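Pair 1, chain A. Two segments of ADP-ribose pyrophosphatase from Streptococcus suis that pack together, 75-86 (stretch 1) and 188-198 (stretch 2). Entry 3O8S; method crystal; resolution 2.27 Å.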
# COMPACT_ATOMS: atom_id res chain seq x y z
N ALA A 75 5.37 2.30 11.49
CA ALA A 75 5.56 0.95 12.01
C ALA A 75 4.79 0.75 13.31
O ALA A 75 4.90 1.56 14.22
CB ALA A 75 7.04 0.67 12.23
N ALA A 76 4.00 -0.33 13.38
CA ALA A 76 3.22 -0.70 14.57
C ALA A 76 3.86 -1.93 15.20
O ALA A 76 3.86 -2.99 14.59
CB ALA A 76 1.78 -0.98 14.17
N ILE A 77 4.47 -1.77 16.37
CA ILE A 77 5.20 -2.83 17.09
C ILE A 77 4.50 -3.11 18.41
O ILE A 77 4.29 -2.19 19.19
CB ILE A 77 6.70 -2.43 17.29
CG1 ILE A 77 7.38 -2.03 15.95
CG2 ILE A 77 7.52 -3.54 18.03
CD1 ILE A 77 8.43 -0.92 16.11
N PHE A 78 4.17 -4.37 18.68
CA PHE A 78 3.46 -4.75 19.91
C PHE A 78 4.26 -5.71 20.80
O PHE A 78 4.96 -6.58 20.31
CB PHE A 78 2.08 -5.38 19.57
CG PHE A 78 1.12 -4.41 18.93
CD1 PHE A 78 1.09 -4.24 17.55
CD2 PHE A 78 0.29 -3.61 19.71
CE1 PHE A 78 0.21 -3.32 16.95
CE2 PHE A 78 -0.59 -2.70 19.11
CZ PHE A 78 -0.60 -2.53 17.74
N GLN A 79 4.10 -5.54 22.10
CA GLN A 79 4.63 -6.40 23.17
C GLN A 79 3.55 -6.42 24.24
O GLN A 79 3.16 -5.35 24.72
CB GLN A 79 6.01 -5.90 23.69
CG GLN A 79 7.18 -6.15 22.70
CD GLN A 79 7.49 -7.63 22.45
OE1 GLN A 79 8.02 -8.33 23.31
NE2 GLN A 79 7.20 -8.12 21.25
N GLU A 80 2.95 -7.60 24.51
CA GLU A 80 1.83 -7.77 25.45
C GLU A 80 0.62 -6.89 25.05
O GLU A 80 -0.05 -6.33 25.93
CB GLU A 80 2.25 -7.46 26.90
CG GLU A 80 2.77 -8.66 27.68
CD GLU A 80 4.21 -9.05 27.41
OE1 GLU A 80 5.05 -8.15 27.20
OE2 GLU A 80 4.49 -10.26 27.47
N ASP A 81 0.38 -6.74 23.73
CA ASP A 81 -0.68 -5.94 23.12
C ASP A 81 -0.54 -4.42 23.44
O ASP A 81 -1.49 -3.67 23.24
CB ASP A 81 -2.08 -6.48 23.50
CG ASP A 81 -2.47 -7.80 22.84
OD1 ASP A 81 -1.92 -8.12 21.76
OD2 ASP A 81 -3.37 -8.48 23.37
N LYS A 82 0.66 -3.98 23.92
CA LYS A 82 1.00 -2.58 24.13
C LYS A 82 1.76 -2.10 22.88
O LYS A 82 2.59 -2.85 22.37
CB LYS A 82 1.84 -2.37 25.40
CG LYS A 82 1.08 -2.57 26.70
CD LYS A 82 2.02 -2.33 27.88
CE LYS A 82 1.33 -2.46 29.21
NZ LYS A 82 2.14 -1.84 30.30
N ILE A 83 1.47 -0.87 22.38
CA ILE A 83 2.10 -0.41 21.14
C ILE A 83 3.37 0.43 21.39
O ILE A 83 3.41 1.22 22.33
CB ILE A 83 1.07 0.35 20.25
CG1 ILE A 83 1.55 0.40 18.76
CG2 ILE A 83 0.70 1.78 20.85
CD1 ILE A 83 0.43 0.63 17.73
N LEU A 84 4.40 0.30 20.51
CA LEU A 84 5.59 1.14 20.66
C LEU A 84 5.37 2.55 20.05
O LEU A 84 5.02 2.69 18.86
CB LEU A 84 6.87 0.51 20.08
CG LEU A 84 8.08 1.46 20.23
CD1 LEU A 84 8.94 1.16 21.44
CD2 LEU A 84 8.81 1.65 18.95
N LEU A 85 5.62 3.58 20.85
CA LEU A 85 5.51 4.98 20.43
C LEU A 85 6.81 5.69 20.72
O LEU A 85 7.49 5.35 21.69
CB LEU A 85 4.33 5.72 21.10
CG LEU A 85 2.93 5.14 20.83
CD1 LEU A 85 1.93 5.67 21.80
CD2 LEU A 85 2.47 5.34 19.39
N VAL A 86 7.17 6.65 19.86
CA VAL A 86 8.37 7.47 19.99
C VAL A 86 7.95 8.91 20.21
O VAL A 86 6.96 9.37 19.63
CB VAL A 86 9.39 7.31 18.83
CG1 VAL A 86 10.08 5.94 18.89
CG2 VAL A 86 8.75 7.54 17.46
N GLN A 188 -6.43 4.60 14.36
CA GLN A 188 -5.40 3.91 13.55
C GLN A 188 -4.56 2.97 14.42
O GLN A 188 -4.24 1.88 13.97
CB GLN A 188 -4.51 4.89 12.77
CG GLN A 188 -5.29 5.58 11.63
CD GLN A 188 -4.64 6.82 11.07
OE1 GLN A 188 -3.75 7.43 11.66
NE2 GLN A 188 -5.06 7.22 9.88
N LEU A 189 -4.24 3.36 15.66
CA LEU A 189 -3.48 2.50 16.60
C LEU A 189 -4.31 1.28 16.96
O LEU A 189 -3.77 0.17 16.98
CB LEU A 189 -3.07 3.25 17.87
CG LEU A 189 -2.19 4.49 17.70
CD1 LEU A 189 -1.64 4.96 19.03
CD2 LEU A 189 -1.08 4.25 16.68
N ALA A 190 -5.64 1.48 17.23
CA ALA A 190 -6.59 0.40 17.53
C ALA A 190 -6.70 -0.55 16.32
O ALA A 190 -6.68 -1.78 16.51
CB ALA A 190 -7.95 0.99 17.90
N LEU A 191 -6.67 -0.01 15.10
CA LEU A 191 -6.67 -0.81 13.87
C LEU A 191 -5.40 -1.69 13.80
O LEU A 191 -5.49 -2.89 13.49
CB LEU A 191 -6.78 0.07 12.60
CG LEU A 191 -7.10 -0.69 11.29
CD1 LEU A 191 -8.57 -1.18 11.27
CD2 LEU A 191 -6.76 0.16 10.04
N CYS A 192 -4.24 -1.11 14.13
CA CYS A 192 -2.96 -1.84 14.17
C CYS A 192 -3.01 -2.98 15.20
O CYS A 192 -2.57 -4.09 14.89
CB CYS A 192 -1.80 -0.88 14.45
SG CYS A 192 -1.47 0.28 13.10
N LEU A 193 -3.60 -2.73 16.41
CA LEU A 193 -3.75 -3.78 17.45
C LEU A 193 -4.60 -4.94 16.94
O LEU A 193 -4.22 -6.11 17.08
CB LEU A 193 -4.33 -3.20 18.75
CG LEU A 193 -4.63 -4.20 19.90
CD1 LEU A 193 -3.37 -4.93 20.37
CD2 LEU A 193 -5.28 -3.51 21.06
N GLU A 194 -5.74 -4.61 16.30
CA GLU A 194 -6.64 -5.59 15.71
C GLU A 194 -5.87 -6.43 14.66
O GLU A 194 -5.98 -7.65 14.68
CB GLU A 194 -7.88 -4.90 15.11
CG GLU A 194 -8.99 -5.84 14.67
CD GLU A 194 -10.06 -5.21 13.79
OE1 GLU A 194 -10.31 -3.99 13.93
OE2 GLU A 194 -10.65 -5.94 12.95
N ALA A 195 -5.04 -5.79 13.79
CA ALA A 195 -4.20 -6.51 12.82
C ALA A 195 -3.19 -7.44 13.52
O ALA A 195 -3.02 -8.59 13.08
CB ALA A 195 -3.45 -5.53 11.93
N SER A 196 -2.58 -6.99 14.63
CA SER A 196 -1.64 -7.85 15.37
C SER A 196 -2.32 -9.06 16.00
O SER A 196 -1.63 -10.06 16.23
CB SER A 196 -0.90 -7.07 16.45
OG SER A 196 -1.69 -6.91 17.61
N ARG A 197 -3.63 -8.96 16.33
CA ARG A 197 -4.39 -10.04 16.96
C ARG A 197 -5.07 -10.98 15.95
O ARG A 197 -5.64 -11.99 16.36
CB ARG A 197 -5.47 -9.45 17.90
CG ARG A 197 -4.94 -8.89 19.22
CD ARG A 197 -6.02 -8.10 19.93
NE ARG A 197 -5.66 -7.77 21.32
CZ ARG A 197 -6.32 -6.88 22.08
NH1 ARG A 197 -7.37 -6.23 21.59
NH2 ARG A 197 -5.92 -6.64 23.32
N SER A 198 -5.04 -10.66 14.66
CA SER A 198 -5.78 -11.43 13.67
C SER A 198 -4.90 -12.38 12.87
O SER A 198 -3.88 -11.96 12.33
CB SER A 198 -6.50 -10.47 12.71
OG SER A 198 -7.30 -9.52 13.39

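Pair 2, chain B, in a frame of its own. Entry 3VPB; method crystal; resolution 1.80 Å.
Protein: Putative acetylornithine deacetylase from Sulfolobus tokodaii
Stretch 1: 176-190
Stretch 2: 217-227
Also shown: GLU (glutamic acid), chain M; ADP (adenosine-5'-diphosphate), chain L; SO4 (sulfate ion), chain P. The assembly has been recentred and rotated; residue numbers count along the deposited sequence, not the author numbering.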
# COMPACT_ATOMS: atom_id res chain seq x y z
N ASP B 176 15.87 -22.88 -16.09
CA ASP B 176 15.38 -22.21 -17.27
C ASP B 176 16.56 -21.66 -18.07
O ASP B 176 17.72 -21.82 -17.67
CB ASP B 176 14.26 -21.21 -16.96
CG ASP B 176 14.75 -19.94 -16.30
OD1 ASP B 176 13.90 -19.04 -16.13
OD2 ASP B 176 15.97 -19.83 -15.96
N ILE B 177 16.29 -21.09 -19.24
CA ILE B 177 17.35 -20.59 -20.07
C ILE B 177 17.27 -19.06 -20.11
O ILE B 177 16.20 -18.50 -20.26
CB ILE B 177 17.26 -21.19 -21.47
CG1 ILE B 177 17.45 -22.72 -21.38
CG2 ILE B 177 18.31 -20.58 -22.40
CD1 ILE B 177 17.05 -23.45 -22.71
N ARG B 178 18.42 -18.42 -19.92
CA ARG B 178 18.52 -16.98 -20.00
C ARG B 178 19.47 -16.65 -21.16
O ARG B 178 20.59 -17.14 -21.20
CB ARG B 178 19.05 -16.47 -18.65
CG ARG B 178 19.66 -15.06 -18.67
CD ARG B 178 18.72 -14.03 -19.26
NE ARG B 178 17.55 -13.72 -18.44
CZ ARG B 178 17.57 -12.87 -17.40
NH1 ARG B 178 18.70 -12.25 -17.04
NH2 ARG B 178 16.46 -12.63 -16.72
N CYS B 179 18.99 -15.85 -22.11
CA CYS B 179 19.81 -15.32 -23.21
C CYS B 179 19.86 -13.79 -23.13
O CYS B 179 19.00 -13.16 -22.47
CB CYS B 179 19.21 -15.75 -24.54
SG CYS B 179 18.98 -17.56 -24.61
N ILE B 180 20.84 -13.21 -23.82
CA ILE B 180 20.98 -11.78 -23.94
C ILE B 180 21.16 -11.48 -25.42
O ILE B 180 21.84 -12.23 -26.13
CB ILE B 180 22.19 -11.24 -23.15
CG1 ILE B 180 21.91 -11.35 -21.64
CG2 ILE B 180 22.48 -9.75 -23.53
CD1 ILE B 180 22.98 -10.76 -20.71
N ALA B 181 20.53 -10.41 -25.88
CA ALA B 181 20.67 -9.95 -27.26
C ALA B 181 21.06 -8.47 -27.24
O ALA B 181 20.58 -7.69 -26.40
CB ALA B 181 19.37 -10.14 -28.02
N ILE B 182 21.97 -8.11 -28.14
CA ILE B 182 22.38 -6.73 -28.32
C ILE B 182 22.18 -6.41 -29.80
O ILE B 182 22.65 -7.17 -30.66
CB ILE B 182 23.86 -6.51 -27.90
CG1 ILE B 182 24.03 -6.69 -26.39
CG2 ILE B 182 24.35 -5.14 -28.30
CD1 ILE B 182 25.48 -6.56 -25.94
N GLY B 183 21.46 -5.33 -30.09
CA GLY B 183 21.15 -4.93 -31.47
C GLY B 183 20.33 -5.96 -32.21
O GLY B 183 20.46 -6.10 -33.43
N GLU B 184 19.48 -6.69 -31.48
CA GLU B 184 18.64 -7.79 -32.03
C GLU B 184 19.43 -8.99 -32.58
O GLU B 184 18.91 -9.78 -33.38
CB GLU B 184 17.56 -7.30 -33.01
CG GLU B 184 16.76 -6.11 -32.48
CD GLU B 184 15.64 -5.63 -33.39
OE1 GLU B 184 15.40 -6.23 -34.47
OE2 GLU B 184 14.99 -4.63 -33.03
N GLU B 185 20.67 -9.12 -32.14
CA GLU B 185 21.48 -10.31 -32.44
C GLU B 185 21.78 -11.03 -31.15
O GLU B 185 22.07 -10.40 -30.15
CB GLU B 185 22.79 -9.94 -33.11
CG GLU B 185 22.61 -9.24 -34.46
CD GLU B 185 23.81 -9.39 -35.37
OE1 GLU B 185 23.59 -9.67 -36.57
OE2 GLU B 185 24.97 -9.23 -34.91
N LEU B 186 21.74 -12.35 -31.20
CA LEU B 186 22.04 -13.15 -30.02
C LEU B 186 23.48 -12.98 -29.53
O LEU B 186 24.44 -13.15 -30.29
CB LEU B 186 21.75 -14.64 -30.30
CG LEU B 186 22.07 -15.56 -29.10
CD1 LEU B 186 21.12 -15.31 -27.91
CD2 LEU B 186 22.05 -17.02 -29.53
N LEU B 187 23.64 -12.66 -28.24
CA LEU B 187 24.97 -12.59 -27.63
C LEU B 187 25.36 -13.94 -27.03
O LEU B 187 26.51 -14.41 -27.17
CB LEU B 187 25.02 -11.48 -26.57
CG LEU B 187 26.35 -11.27 -25.84
CD1 LEU B 187 27.41 -10.65 -26.80
CD2 LEU B 187 26.18 -10.43 -24.59
N GLY B 188 24.41 -14.59 -26.36
CA GLY B 188 24.70 -15.87 -25.75
C GLY B 188 23.54 -16.29 -24.86
O GLY B 188 22.61 -15.51 -24.63
N CYS B 189 23.64 -17.52 -24.36
CA CYS B 189 22.61 -18.12 -23.49
C CYS B 189 23.29 -18.95 -22.43
O CYS B 189 24.41 -19.44 -22.61
CB CYS B 189 21.66 -19.04 -24.28
SG CYS B 189 20.68 -18.32 -25.58
N TYR B 190 22.61 -19.12 -21.30
CA TYR B 190 23.09 -20.05 -20.31
C TYR B 190 21.88 -20.60 -19.55
O TYR B 190 20.74 -20.15 -19.75
CB TYR B 190 24.15 -19.41 -19.40
CG TYR B 190 23.60 -18.52 -18.34
CD1 TYR B 190 23.19 -17.23 -18.64
CD2 TYR B 190 23.48 -18.96 -17.02
CE1 TYR B 190 22.67 -16.40 -17.67
CE2 TYR B 190 22.99 -18.15 -16.05
CZ TYR B 190 22.58 -16.87 -16.39
OH TYR B 190 22.06 -16.06 -15.42
N LYS B 217 17.28 -23.86 -33.22
CA LYS B 217 15.90 -23.54 -32.84
C LYS B 217 15.88 -22.52 -31.71
O LYS B 217 15.04 -21.65 -31.68
CB LYS B 217 15.13 -24.79 -32.40
CG LYS B 217 15.04 -25.91 -33.44
CD LYS B 217 15.24 -27.31 -32.81
CE LYS B 217 16.72 -27.59 -32.49
NZ LYS B 217 17.69 -27.06 -33.53
N LEU B 218 16.82 -22.66 -30.77
CA LEU B 218 16.91 -21.71 -29.64
C LEU B 218 17.28 -20.32 -30.13
O LEU B 218 16.64 -19.34 -29.76
CB LEU B 218 17.93 -22.18 -28.61
CG LEU B 218 18.10 -21.32 -27.35
CD1 LEU B 218 16.76 -20.99 -26.68
CD2 LEU B 218 19.06 -22.00 -26.40
N LYS B 219 18.31 -20.25 -30.98
CA LYS B 219 18.77 -18.97 -31.51
C LYS B 219 17.64 -18.27 -32.27
O LYS B 219 17.41 -17.09 -32.08
CB LYS B 219 20.00 -19.16 -32.43
CG LYS B 219 20.35 -17.91 -33.28
CD LYS B 219 20.78 -18.34 -34.70
CE LYS B 219 20.34 -17.36 -35.81
NZ LYS B 219 18.87 -17.22 -36.14
N GLU B 220 16.93 -19.03 -33.11
CA GLU B 220 15.85 -18.52 -33.95
C GLU B 220 14.71 -17.99 -33.10
O GLU B 220 14.12 -16.96 -33.41
CB GLU B 220 15.32 -19.65 -34.86
CG GLU B 220 16.28 -20.05 -35.94
CD GLU B 220 16.01 -21.44 -36.55
OE1 GLU B 220 15.13 -22.21 -36.06
OE2 GLU B 220 16.71 -21.77 -37.54
N THR B 221 14.42 -18.71 -32.02
CA THR B 221 13.37 -18.30 -31.08
C THR B 221 13.72 -16.96 -30.45
O THR B 221 12.90 -16.04 -30.49
CB THR B 221 13.15 -19.36 -29.98
OG1 THR B 221 12.80 -20.60 -30.60
CG2 THR B 221 12.03 -18.93 -29.06
N VAL B 222 14.93 -16.87 -29.87
CA VAL B 222 15.38 -15.63 -29.22
C VAL B 222 15.38 -14.47 -30.22
O VAL B 222 14.84 -13.39 -29.93
CB VAL B 222 16.79 -15.77 -28.59
CG1 VAL B 222 17.30 -14.45 -28.03
CG2 VAL B 222 16.80 -16.83 -27.50
N VAL B 223 15.97 -14.68 -31.39
CA VAL B 223 16.10 -13.58 -32.34
C VAL B 223 14.72 -13.05 -32.77
O VAL B 223 14.51 -11.84 -32.81
CB VAL B 223 17.03 -13.91 -33.54
CG1 VAL B 223 16.99 -12.81 -34.60
CG2 VAL B 223 18.49 -14.07 -33.02
N LYS B 224 13.80 -13.95 -33.07
CA LYS B 224 12.46 -13.55 -33.48
C LYS B 224 11.75 -12.76 -32.35
O LYS B 224 11.16 -11.70 -32.59
CB LYS B 224 11.65 -14.77 -33.90
CG LYS B 224 10.22 -14.46 -34.35
CD LYS B 224 10.20 -13.71 -35.66
CE LYS B 224 8.90 -12.92 -35.86
NZ LYS B 224 9.05 -11.93 -36.99
N ALA B 225 11.86 -13.27 -31.13
CA ALA B 225 11.22 -12.64 -29.95
C ALA B 225 11.70 -11.19 -29.73
O ALA B 225 10.90 -10.25 -29.58
CB ALA B 225 11.45 -13.49 -28.71
N VAL B 226 13.02 -11.02 -29.76
CA VAL B 226 13.63 -9.70 -29.63
C VAL B 226 13.29 -8.75 -30.78
O VAL B 226 13.19 -7.53 -30.57
CB VAL B 226 15.16 -9.82 -29.49
CG1 VAL B 226 15.77 -8.45 -29.32
CG2 VAL B 226 15.50 -10.69 -28.28
N SER B 227 13.16 -9.29 -31.99
CA SER B 227 12.83 -8.47 -33.14
C SER B 227 11.39 -7.99 -33.05
O SER B 227 11.09 -6.88 -33.49
CB SER B 227 13.04 -9.24 -34.44
OG SER B 227 14.41 -9.55 -34.60
N GLU M . 17.75 -11.02 -12.84
CA GLU M . 18.42 -12.27 -13.30
C GLU M . 18.20 -13.36 -12.28
O GLU M . 18.18 -14.54 -12.67
CB GLU M . 19.93 -12.04 -13.51
CG GLU M . 20.63 -13.20 -14.19
CD GLU M . 22.13 -12.96 -14.40
OE1 GLU M . 22.78 -12.38 -13.50
OE2 GLU M . 22.64 -13.39 -15.47
OXT GLU M . 18.08 -13.10 -11.06
PB ADP L . 10.49 -12.66 -13.14
O1B ADP L . 10.35 -11.47 -14.02
O2B ADP L . 11.81 -13.41 -13.24
O3B ADP L . 10.07 -12.46 -11.72
PA ADP L . 9.49 -15.04 -14.48
O1A ADP L . 8.16 -15.19 -15.21
O2A ADP L . 10.82 -15.09 -15.19
O3A ADP L . 9.34 -13.67 -13.66
O5' ADP L . 9.48 -16.16 -13.33
C5' ADP L . 10.56 -16.39 -12.43
C4' ADP L . 10.88 -17.87 -12.37
O4' ADP L . 9.68 -18.59 -12.06
C3' ADP L . 11.32 -18.39 -13.75
O3' ADP L . 12.74 -18.29 -13.90
C2' ADP L . 10.86 -19.83 -13.72
O2' ADP L . 11.81 -20.64 -13.01
C1' ADP L . 9.61 -19.76 -12.89
N9 ADP L . 8.42 -19.65 -13.75
C8 ADP L . 7.72 -18.53 -14.07
N7 ADP L . 6.67 -18.88 -14.83
C5 ADP L . 6.69 -20.22 -14.99
C6 ADP L . 5.89 -21.22 -15.70
N6 ADP L . 4.79 -20.84 -16.38
N1 ADP L . 6.23 -22.53 -15.58
C2 ADP L . 7.31 -22.93 -14.89
N3 ADP L . 8.11 -22.05 -14.24
C4 ADP L . 7.84 -20.72 -14.28
S SO4 P . 14.50 -11.65 -14.00
O1 SO4 P . 13.32 -10.77 -13.96
O2 SO4 P . 15.00 -11.79 -12.65
O3 SO4 P . 14.25 -12.97 -14.62
O4 SO4 P . 15.55 -10.97 -14.75

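The sharpest difference lies at the hairpin turn, where pair 1 ties the turn to Arg A197, at the C-terminal part of the helix stretch, with charge and pair 2 does not. In pair 1, Asp A81 OD2 accepts hydrogen bonds from Arg A197 NE at 3.2 Å and Arg A197 NH2 at 3.1 Å, with N-H...acceptor angles of 151° and 149°; the carboxylate oxygen sits at the guanidinium edge, completing a salt bridge. The superposed positions in pair 2 are Glu B184 and Ser B227. No hydrogen bond crosses that interface: Glu B184 OE1 lies 3.5 Å from Ser B227 OG, whose hydroxyl instead donates to Val B223 O at 2.9 Å within the helix.

The frame beneath these differences is common. Fourteen central residues superpose with an RMSD of 1.0 Å over N, CA and C. In each pair a β-hairpin packs against one helix, the first strand at 59° to it in pair 1 and 55° in pair 2, the second at 125° and 124°. A type I' turn joins the strands, from Gln A79 to Lys A82 and from Ile B182 to Glu B185. Its second residue, Glu A80 in pair 1, is Gly B183 in pair 2; both have positive phi, 58° and 62°.

The centre of the packing is filled differently. Phe A78 matches Ala B181, with CA atoms 0.8 Å apart after superposition, and both CA-to-CB bonds point toward the helix. The Phe A78 ring lies against the helix: Phe A78 CZ is 3.3 Å from Leu A193 N, and Phe A78 CE2 is 3.8 Å from Leu A193 CD1, while Ser A196 OG lies over one face. Ser A196 OG donates to Leu A193 O at 2.7 Å, so its polarity is answered inside the helix. Ala B181 has no such reach. Ala B181 CB meets Val B226 CG2 at 3.9 Å, and Val B226 occupies the position of Ser A196, so pair 1 sets a large residue on the strand against a small one on the helix (Phe A78, Ser A196), and pair 2 reverses this (Ala B181, Val B226).

No such exchange occurs where Ala A76 matches Cys B179: the strand and helix residues are both larger in pair 2. Ala A76 CB touches Cys A192 CB at 3.6 Å; Cys B179 SG touches Val B222 CG2, at the matching helix position, at 3.7 Å. Cys B179 SG is also bonded to Cys B189 SG at 2.1 Å, a disulfide linking the two strands beneath the helix.

Ile A83 and Leu B186 have the closest side-chain centres of any matched positions, 0.8 Å apart. Ile A83 CD1 packs on Leu A189 CD2 at 4.1 Å, whereas Leu B186 CD2 meets Lys B219 CB, also at 4.1 Å, using the aliphatic base of a lysine whose end leads away.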